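Local atomic coordinates of glycerol kinase, putative (Plasmodium falciparum, PDB entry 2W40), a protein that probably catalyses the ATP-dependent phosphorylation of glycerol to sn-glycerol 3-phosphate. Residues I311-A314 and G315-V318; L326-D329 and P330-S334. All blocks are in the same frame, centred on the assembly; numbering follows the deposited sequence.

Interaction 1: I311-A314 and G315-V318. With EDO (1,2-ethanediol), chain B.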
ATOM      1  N   ILE C 311      -0.069  12.412 -17.425  1.00  8.52           N
ATOM      2  CA  ILE C 311       0.049  11.475 -16.298  1.00  9.11           C
ATOM      3  C   ILE C 311      -0.828  12.025 -15.157  1.00  8.15           C
ATOM      4  O   ILE C 311      -0.622  13.192 -14.696  1.00 10.52           O
ATOM      5  CB  ILE C 311       1.495  11.331 -15.766  1.00  9.34           C
ATOM      6  CG1 ILE C 311       2.385  10.708 -16.865  1.00 11.70           C
ATOM      7  CG2 ILE C 311       1.554  10.566 -14.465  1.00  8.21           C
ATOM      8  CD1 ILE C 311       3.850  10.679 -16.527  1.00 11.48           C
ATOM      9  N   GLY C 312      -1.738  11.194 -14.670  1.00  9.17           N
ATOM     10  CA  GLY C 312      -2.684  11.711 -13.729  1.00 10.17           C
ATOM     11  C   GLY C 312      -2.213  11.684 -12.282  1.00 11.28           C
ATOM     12  O   GLY C 312      -2.538  12.562 -11.495  1.00 10.80           O
ATOM     13  N   THR C 313      -1.464  10.635 -11.904  1.00 12.19           N
ATOM     14  CA  THR C 313      -1.008  10.529 -10.502  1.00 12.27           C
ATOM     15  C   THR C 313       0.423  11.029 -10.384  1.00 13.41           C
ATOM     16  O   THR C 313       1.327  10.341 -10.880  1.00 14.66           O
ATOM     17  CB  THR C 313      -1.094   9.095  -9.943  1.00 11.83           C
ATOM     18  OG1 THR C 313      -2.448   8.652 -10.036  1.00 13.69           O
ATOM     19  CG2 THR C 313      -0.582   9.078  -8.456  1.00 13.60           C
ATOM     20  N   ALA C 314       0.632  12.200  -9.752  1.00 12.60           N
ATOM     21  CA  ALA C 314       1.984  12.760  -9.460  1.00 13.18           C
ATOM     22  C   ALA C 314       1.865  13.446  -8.114  1.00 13.02           C
ATOM     23  O   ALA C 314       1.792  12.724  -7.098  1.00 12.74           O
ATOM     24  CB  ALA C 314       2.442  13.723 -10.594  1.00 12.52           C
ATOM     25  N   GLY C 315       1.731  14.772  -8.064  1.00 10.99           N
ATOM     26  CA  GLY C 315       1.357  15.500  -6.881  1.00 11.09           C
ATOM     27  C   GLY C 315       0.065  15.008  -6.227  1.00  9.10           C
ATOM     28  O   GLY C 315      -0.100  14.984  -5.010  1.00 12.64           O
ATOM     29  N   SER C 316      -0.874  14.578  -7.091  1.00  7.87           N
ATOM     30  CA  SER C 316      -2.145  14.000  -6.588  1.00  8.61           C
ATOM     31  C   SER C 316      -1.830  12.739  -5.758  1.00  8.78           C
ATOM     32  O   SER C 316      -2.528  12.472  -4.783  1.00 11.67           O
ATOM     33  CB  SER C 316      -3.022  13.688  -7.755  1.00  9.07           C
ATOM     34  OG  SER C 316      -2.392  12.821  -8.692  1.00  9.10           O
ATOM     35  N   GLY C 317      -0.823  11.936  -6.194  1.00  8.93           N
ATOM     36  CA  GLY C 317      -0.327  10.775  -5.436  1.00  9.76           C
ATOM     37  C   GLY C 317       0.312  11.190  -4.085  1.00  9.94           C
ATOM     38  O   GLY C 317       0.039  10.602  -3.051  1.00 10.07           O
ATOM     39  N   VAL C 318       1.141  12.232  -4.141  1.00 10.01           N
ATOM     40  CA  VAL C 318       1.800  12.668  -2.968  1.00 10.50           C
ATOM     41  C   VAL C 318       0.765  13.146  -1.961  1.00 10.77           C
ATOM     42  O   VAL C 318       0.872  12.904  -0.726  1.00 13.42           O
ATOM     43  CB  VAL C 318       2.921  13.753  -3.315  1.00 12.44           C
ATOM     44  CG1 VAL C 318       3.438  14.409  -1.951  1.00 13.96           C
ATOM     45  CG2 VAL C 318       4.001  13.108  -4.181  1.00 16.16           C
TER
HETATM   46  C1  EDO B1503      -6.219  13.292  -4.511  1.00 21.77           C
HETATM   47  O1  EDO B1503      -5.200  12.727  -3.681  1.00 24.13           O
HETATM   48  C2  EDO B1503      -6.802  14.354  -3.702  1.00 24.15           C
HETATM   49  O2  EDO B1503      -5.725  15.322  -3.581  1.00 25.70           O
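Ala314 is the N-cap of helix 315-323, and its carbonyl starts the helical bonding. Ala314 O accepts Val318 N at 3.1 Å with an N-H...O angle of 152°, the first i to i+4 bond. Gly317 N also approaches Ala314 O, at 2.9 Å, but its N-H is bent to 118° and the bond is weak. One carbonyl oxygen thus serves two amides of the first turn, and the methyl Val318 CG2 lies against Ala314 O at 3.7 Å.

A side-chain hydroxyl brings the same turn close to the loop. Ser316 OG sits between its own backbone N and carbonyl carbon (chi1 56°), which turns it toward Gly312 O, 2.8 Å away. Ser316 OG also lies within bonding distance of the carbonyl oxygen of Thr270, a residue of the ADP site. The hydroxyl rests close to Thr313 CA as well, 3.2 Å from Ser316 OG.

Apolar contact comes from Thr313. Its OG1 stands beside the backbone N, leaving CG2 anti to that N and laid over the helix, where Thr313 CG2 meets Gly317 CA at a tight 3.5 Å; the glycine backbone is approached directly.

Ser316 O accepts a hydrogen bond from O1 of a 1,2-ethanediol at 2.9 Å, probably a molecule of the crystallisation liquor. Phe373 of the second subunit packs on Thr313 and Ser316. Within the chain, this buried loop-to-helix junction leaves strand 304-311 beside strand 272-279, with Ala314 resting on Ile388 and Val318 on Leu385 of helix 377-403.

Interaction 2: L326-D329 and P330-S334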
ATOM      1  N   LEU C 326       1.266   8.217   5.062  1.00 12.96           N
ATOM      2  CA  LEU C 326       2.463   7.604   4.576  1.00 13.41           C
ATOM      3  C   LEU C 326       3.603   8.621   4.435  1.00 14.12           C
ATOM      4  O   LEU C 326       4.767   8.240   4.382  1.00 15.02           O
ATOM      5  CB  LEU C 326       2.157   6.892   3.278  1.00 11.84           C
ATOM      6  CG  LEU C 326       1.298   5.634   3.485  1.00 13.86           C
ATOM      7  CD1 LEU C 326       0.653   5.127   2.182  1.00 15.10           C
ATOM      8  CD2 LEU C 326       2.064   4.514   4.227  1.00 12.17           C
ATOM      9  N   ILE C 327       3.273   9.908   4.319  1.00 14.83           N
ATOM     10  CA  ILE C 327       4.279  10.946   4.359  1.00 16.55           C
ATOM     11  C   ILE C 327       3.743  11.953   5.362  1.00 17.96           C
ATOM     12  O   ILE C 327       2.552  12.202   5.492  1.00 17.10           O
ATOM     13  CB  ILE C 327       4.614  11.454   2.954  1.00 17.13           C
ATOM     14  CG1 ILE C 327       5.960  12.190   2.893  1.00 21.78           C
ATOM     15  CG2 ILE C 327       3.481  12.283   2.403  1.00 18.44           C
ATOM     16  CD1 ILE C 327       6.352  12.759   1.479  1.00 19.37           C
ATOM     17  N   ASP C 328       4.648  12.502   6.155  1.00 19.85           N
ATOM     18  CA  ASP C 328       4.259  13.549   7.130  1.00 21.78           C
ATOM     19  C   ASP C 328       4.163  14.935   6.447  1.00 22.20           C
ATOM     20  O   ASP C 328       3.404  15.772   6.893  1.00 22.87           O
ATOM     21  CB  ASP C 328       5.305  13.608   8.279  1.00 22.63           C
ATOM     22  CG  ASP C 328       5.304  12.339   9.170  1.00 27.06           C
ATOM     23  OD1 ASP C 328       4.350  11.541   9.162  1.00 24.87           O
ATOM     24  OD2 ASP C 328       6.270  12.141   9.913  1.00 35.59           O
ATOM     25  N   ASP C 329       4.973  15.188   5.398  1.00 23.85           N
ATOM     26  CA  ASP C 329       4.897  16.422   4.607  1.00 24.12           C
ATOM     27  C   ASP C 329       5.563  16.288   3.267  1.00 23.98           C
ATOM     28  O   ASP C 329       6.692  15.742   3.183  1.00 23.25           O
ATOM     29  CB  ASP C 329       5.628  17.559   5.354  1.00 24.75           C
ATOM     30  CG  ASP C 329       5.287  18.948   4.791  1.00 27.92           C
ATOM     31  OD1 ASP C 329       4.236  19.503   5.223  1.00 36.14           O
ATOM     32  OD2 ASP C 329       6.009  19.424   3.867  1.00 36.45           O
ATOM     33  N   PRO C 330       4.970  16.889   2.212  1.00 25.11           N
ATOM     34  CA  PRO C 330       5.527  16.765   0.875  1.00 24.99           C
ATOM     35  C   PRO C 330       7.005  17.179   0.724  1.00 25.94           C
ATOM     36  O   PRO C 330       7.707  16.650  -0.173  1.00 24.52           O
ATOM     37  CB  PRO C 330       4.651  17.700   0.055  1.00 26.68           C
ATOM     38  CG  PRO C 330       3.414  17.807   0.781  1.00 25.67           C
ATOM     39  CD  PRO C 330       3.743  17.708   2.197  1.00 24.80           C
ATOM     40  N   SER C 331       7.433  18.094   1.610  1.00 25.73           N
ATOM     41  CA  SER C 331       8.768  18.684   1.577  1.00 27.22           C
ATOM     42  C   SER C 331       9.838  17.646   1.825  1.00 26.86           C
ATOM     43  O   SER C 331      11.021  17.809   1.455  1.00 26.24           O
ATOM     44  CB  SER C 331       8.842  19.697   2.692  1.00 26.97           C
ATOM     45  OG  SER C 331       8.535  19.021   3.916  1.00 29.23           O
ATOM     46  N   GLU C 332       9.409  16.567   2.456  1.00 26.12           N
ATOM     47  CA  GLU C 332      10.300  15.457   2.799  1.00 28.60           C
ATOM     48  C   GLU C 332      10.774  14.565   1.642  1.00 26.61           C
ATOM     49  O   GLU C 332      11.693  13.744   1.828  1.00 26.13           O
ATOM     50  CB  GLU C 332       9.553  14.526   3.772  1.00 28.29           C
ATOM     51  CG  GLU C 332       9.225  15.173   5.092  1.00 32.54           C
ATOM     52  CD  GLU C 332       8.444  14.234   6.026  1.00 34.07           C
ATOM     53  OE1 GLU C 332       7.945  13.175   5.558  1.00 42.53           O
ATOM     54  OE2 GLU C 332       8.359  14.571   7.231  1.00 43.25           O
ATOM     55  N   ALA C 333      10.122  14.671   0.486  1.00 24.66           N
ATOM     56  CA  ALA C 333      10.304  13.720  -0.532  1.00 23.31           C
ATOM     57  C   ALA C 333      11.793  13.661  -0.963  1.00 24.50           C
ATOM     58  O   ALA C 333      12.291  12.566  -1.298  1.00 23.78           O
ATOM     59  CB  ALA C 333       9.388  14.071  -1.693  1.00 25.18           C
ATOM     60  N   SER C 334      12.541  14.795  -0.922  1.00 21.26           N
ATOM     61  CA  SER C 334      13.953  14.737  -1.306  1.00 23.44           C
ATOM     62  C   SER C 334      14.754  13.947  -0.281  1.00 23.14           C
ATOM     63  O   SER C 334      15.579  13.048  -0.607  1.00 22.86           O
ATOM     64  CB  SER C 334      14.559  16.167  -1.452  1.00 23.53           C
ATOM     65  OG  SER C 334      15.986  16.164  -1.695  1.00 25.86           O
TER
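An Asx turn bends the chain at Asp329 and Ser331 on the way into helix 333-339. Asp329 OD2 takes Ser331 N at 3.0 Å (N-H...O 161°) and the hydroxyl Ser331 OG at 2.6 Å. Both donors use the anti side of the carboxylate oxygen, each 28° out of its plane, and they arrive from opposite faces, gripping OD2 between them. Asp329 CG, anti to the backbone N (chi1 -165°), swings the carboxylate forward past Pro330 to reach them.

The backbone closes a second turn over the same residues: Asp329 O accepts Glu332 N at 2.9 Å.

Glu332 extends back along the loop. Its OE1 receives a weak bond from Asp328 N and lies 3.5 Å from Ile327 CG1, the two side chains running past each other in opposite directions. Glu332 OE2 and Asp328 OD2 come within 4.2 Å, like charges whose repulsion is probably eased by the salt bridge of Asp328 OD1 to Arg377. Ile327 itself packs inward on Leu321, Leu322 and Val381.

Side-chain bond to Ser331 N and main-chain bond to Glu332 N together make an Asx motif, an arrangement common at helix N-termini, here on the link between helices 315-323 and 333-339.

Overall arrangement
Interaction 1 and interaction 2 follow one another along the C-terminal FGGY domain, the first opening helix 315-323 and the second leading into helix 333-339. Their centres are 14 Å apart, yet they touch: Val318 CG1 packs on Pro330 CB at 4.0 Å, and Val318 O lies 4.1 Å from Ile327 CG2. Each contributes a residue to the nucleotide site. Gly315 of the first and Ser334 of the second have been seen to bind ADP in another structure of this protein, together with Thr270 and Gly416; no ADP occupies this chain. The Pro330 ring is about 8 Å from Gly315 CA at nearest atoms. On the substrate side, Gly312 CA lies about 8 Å from a bound glycerol, at nearest atoms.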